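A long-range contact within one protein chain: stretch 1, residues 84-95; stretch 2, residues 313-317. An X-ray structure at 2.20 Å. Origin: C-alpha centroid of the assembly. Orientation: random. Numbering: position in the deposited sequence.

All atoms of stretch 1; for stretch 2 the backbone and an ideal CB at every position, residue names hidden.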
# COMPACT_ATOMS: atom_id res chain seq x y z
N SER A 84 -39.31 13.63 -9.08
CA SER A 84 -38.53 14.87 -9.21
C SER A 84 -37.40 14.88 -8.17
O SER A 84 -37.42 14.09 -7.23
CB SER A 84 -39.43 16.09 -9.02
OG SER A 84 -39.90 16.22 -7.70
N LEU A 85 -36.43 15.81 -8.32
CA LEU A 85 -35.32 15.99 -7.39
C LEU A 85 -35.83 16.49 -6.03
O LEU A 85 -35.19 16.25 -5.00
CB LEU A 85 -34.26 16.95 -7.98
CG LEU A 85 -33.53 16.47 -9.25
CD1 LEU A 85 -32.66 17.58 -9.84
CD2 LEU A 85 -32.69 15.21 -8.99
N GLU A 86 -36.99 17.17 -6.04
CA GLU A 86 -37.66 17.66 -4.84
C GLU A 86 -38.27 16.48 -4.05
O GLU A 86 -38.30 16.53 -2.82
CB GLU A 86 -38.69 18.78 -5.14
CG GLU A 86 -38.86 19.21 -6.60
CD GLU A 86 -37.70 19.85 -7.34
OE1 GLU A 86 -37.01 20.72 -6.77
OE2 GLU A 86 -37.50 19.49 -8.53
N ASP A 87 -38.73 15.43 -4.75
CA ASP A 87 -39.26 14.21 -4.12
C ASP A 87 -38.14 13.47 -3.41
O ASP A 87 -38.32 12.97 -2.30
CB ASP A 87 -39.88 13.27 -5.16
CG ASP A 87 -41.28 13.60 -5.64
OD1 ASP A 87 -42.04 14.24 -4.89
OD2 ASP A 87 -41.64 13.16 -6.74
N PHE A 88 -36.96 13.41 -4.05
CA PHE A 88 -35.75 12.79 -3.55
C PHE A 88 -35.31 13.37 -2.20
O PHE A 88 -35.11 12.61 -1.26
CB PHE A 88 -34.63 12.94 -4.60
CG PHE A 88 -33.44 12.03 -4.43
CD1 PHE A 88 -33.57 10.65 -4.62
CD2 PHE A 88 -32.18 12.54 -4.14
CE1 PHE A 88 -32.47 9.80 -4.44
CE2 PHE A 88 -31.07 11.70 -4.03
CZ PHE A 88 -31.23 10.33 -4.16
N GLU A 89 -35.20 14.71 -2.10
CA GLU A 89 -34.74 15.36 -0.86
C GLU A 89 -35.72 15.27 0.30
O GLU A 89 -35.29 15.17 1.46
CB GLU A 89 -34.34 16.82 -1.10
CG GLU A 89 -35.47 17.73 -1.56
CD GLU A 89 -35.07 19.08 -2.10
OE1 GLU A 89 -33.94 19.54 -1.81
OE2 GLU A 89 -35.90 19.70 -2.80
N ALA A 90 -37.02 15.30 -0.01
CA ALA A 90 -38.09 15.30 0.98
C ALA A 90 -38.55 13.92 1.43
O ALA A 90 -38.82 13.74 2.62
CB ALA A 90 -39.27 16.11 0.46
N ARG A 91 -38.65 12.96 0.49
CA ARG A 91 -39.17 11.62 0.78
C ARG A 91 -38.12 10.59 1.19
O ARG A 91 -38.42 9.73 2.03
CB ARG A 91 -40.00 11.07 -0.39
CG ARG A 91 -41.14 11.97 -0.85
CD ARG A 91 -41.78 11.42 -2.11
NE ARG A 91 -42.91 12.24 -2.54
CZ ARG A 91 -44.16 12.10 -2.11
NH1 ARG A 91 -45.12 12.90 -2.56
NH2 ARG A 91 -44.46 11.15 -1.23
N VAL A 92 -36.93 10.65 0.57
CA VAL A 92 -35.86 9.69 0.82
C VAL A 92 -35.10 10.03 2.12
O VAL A 92 -34.47 11.08 2.20
CB VAL A 92 -34.92 9.49 -0.40
CG1 VAL A 92 -33.90 8.38 -0.16
CG2 VAL A 92 -35.71 9.23 -1.68
N PRO A 93 -35.16 9.13 3.14
CA PRO A 93 -34.41 9.39 4.38
C PRO A 93 -32.90 9.30 4.16
O PRO A 93 -32.45 8.45 3.38
CB PRO A 93 -34.90 8.29 5.32
CG PRO A 93 -35.26 7.16 4.42
CD PRO A 93 -35.84 7.81 3.19
N VAL A 94 -32.13 10.17 4.83
CA VAL A 94 -30.68 10.12 4.72
C VAL A 94 -30.11 8.90 5.45
O VAL A 94 -30.65 8.46 6.47
CB VAL A 94 -29.95 11.41 5.18
CG1 VAL A 94 -30.28 12.58 4.28
CG2 VAL A 94 -30.23 11.74 6.65
N VAL A 95 -29.01 8.37 4.94
CA VAL A 95 -28.29 7.27 5.57
C VAL A 95 -27.24 7.92 6.47
O VAL A 95 -26.58 8.86 6.05
CB VAL A 95 -27.62 6.35 4.53
CG1 VAL A 95 -26.76 5.28 5.22
CG2 VAL A 95 -28.67 5.71 3.61
N UNK A 313 -33.60 19.63 8.14
CA UNK A 313 -34.67 18.98 7.37
C UNK A 313 -34.19 18.11 6.17
O UNK A 313 -35.03 17.52 5.48
CB UNK A 313 -35.62 20.06 6.85
N UNK A 314 -32.88 18.09 5.90
CA UNK A 314 -32.23 17.35 4.79
C UNK A 314 -32.72 17.77 3.39
O UNK A 314 -32.69 16.97 2.45
CB UNK A 314 -32.47 15.85 4.97
N UNK A 315 -33.11 19.04 3.25
CA UNK A 315 -33.53 19.60 1.97
C UNK A 315 -32.44 20.55 1.50
O UNK A 315 -31.72 21.10 2.33
CB UNK A 315 -34.88 20.31 2.08
N UNK A 316 -32.25 20.65 0.16
CA UNK A 316 -31.21 21.49 -0.43
C UNK A 316 -31.34 22.94 0.01
O UNK A 316 -32.46 23.45 0.11
CB UNK A 316 -31.26 21.40 -1.96
N UNK A 317 -30.20 23.59 0.34
CA UNK A 317 -30.15 25.01 0.70
C UNK A 317 -29.96 25.78 -0.61
O UNK A 317 -29.37 25.21 -1.55
CB UNK A 317 -29.03 25.31 1.70

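Position 313 lies at the margin of the contact. Its CA-to-CB bond points sideways, and no atom of stretch 1 comes within 5.5 Å of the ideal CB, so stretch 1 places little constraint on what stands here. The residue is Asn-313, which serves its own segment: its OD1 accepts a hydrogen bond from the backbone N of position 315 at 3.0 Å and steadies the turn.

At position 314 the phi/psi pair of 60/30 is left-handed, a conformation that glycine, asparagine and aspartate adopt most readily and that beta-branched residues disfavor. The CA-to-CB bond, however, points toward stretch 1, with the ideal CB 4.0 Å from Val-94 CG1 and 4.6 Å from Glu-89 O. The methyl groups of Val-94 offer an apolar surface, which an unbranched or gamma-branched aliphatic chain such as methionine or leucine could cover. The residue is Met-314. Its CG packs against Val-94 CG1 at 3.6 Å, an apolar contact.

Position 315 is extended, and its CA-to-CB bond runs sideways past the helix. The ideal CB is 4.1 Å from Glu-89 OE1, and Ala-90 leaves room beside it. A long polar or basic chain such as glutamine, lysine or arginine would fit, its methylenes lying along the helix, and a shorter one such as threonine is not excluded. Arg-315 is found here. Its aliphatic portion makes the contact, CG lying 3.9 Å from Glu-89 CG and CD 4.3 Å from Ala-90 CB, while no hydrogen bond to stretch 1 forms.

Position 316 gives the strongest indication. Its backbone N donates to Glu-89 OE1 at 2.8 Å, a bond available to any residue but proline, and the ideal CB lies only 3.3 Å from that same oxygen. The CA-to-CB bond points sideways, yet the carboxylates of Glu-89 and Glu-86 present a concentration of negative charge that a long basic chain could reach; lysine could supply charge, whereas arginine could also offer several donors in one plane. Arg-316 takes this place. Its NE donates to Glu-89 OE1 at 2.8 Å and its NH2 to Glu-89 OE2 at 3.1 Å, both nearly linear, so the guanidinium meets the carboxylate through two donors. NH2 also forms a salt bridge with Glu-86 OE1 at 2.9 Å, although the hydrogen bond is weak, and Leu-85 O lies over one face of the group.

At position 317 the CA-to-CB bond points away from stretch 1, which sets no requirement there; Val-317 makes no contact with it.

Stretch 2, residues 313-317: NMRRV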
# COMPACT_ATOMS: atom_id res chain seq x y z
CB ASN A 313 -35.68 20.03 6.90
CG ASN A 313 -35.11 21.12 6.02
OD1 ASN A 313 -34.08 20.98 5.35
ND2 ASN A 313 -35.80 22.25 5.97
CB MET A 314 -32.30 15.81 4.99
CG MET A 314 -31.57 15.32 6.23
SD MET A 314 -29.84 15.84 6.35
CE MET A 314 -29.61 15.68 8.07
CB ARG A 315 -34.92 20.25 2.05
CG ARG A 315 -36.03 19.19 1.96
CD ARG A 315 -37.42 19.78 1.81
NE ARG A 315 -38.17 19.69 3.06
CZ ARG A 315 -38.48 20.74 3.83
NH1 ARG A 315 -39.15 20.57 4.96
NH2 ARG A 315 -38.12 21.97 3.46
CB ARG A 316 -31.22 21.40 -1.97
CG ARG A 316 -30.72 20.07 -2.55
CD ARG A 316 -31.09 19.93 -4.02
NE ARG A 316 -32.55 19.92 -4.23
CZ ARG A 316 -33.15 20.08 -5.41
NH1 ARG A 316 -32.44 20.25 -6.52
NH2 ARG A 316 -34.47 20.08 -5.49
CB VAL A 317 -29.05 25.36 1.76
CG1 VAL A 317 -29.28 24.62 3.07
CG2 VAL A 317 -27.63 25.13 1.25
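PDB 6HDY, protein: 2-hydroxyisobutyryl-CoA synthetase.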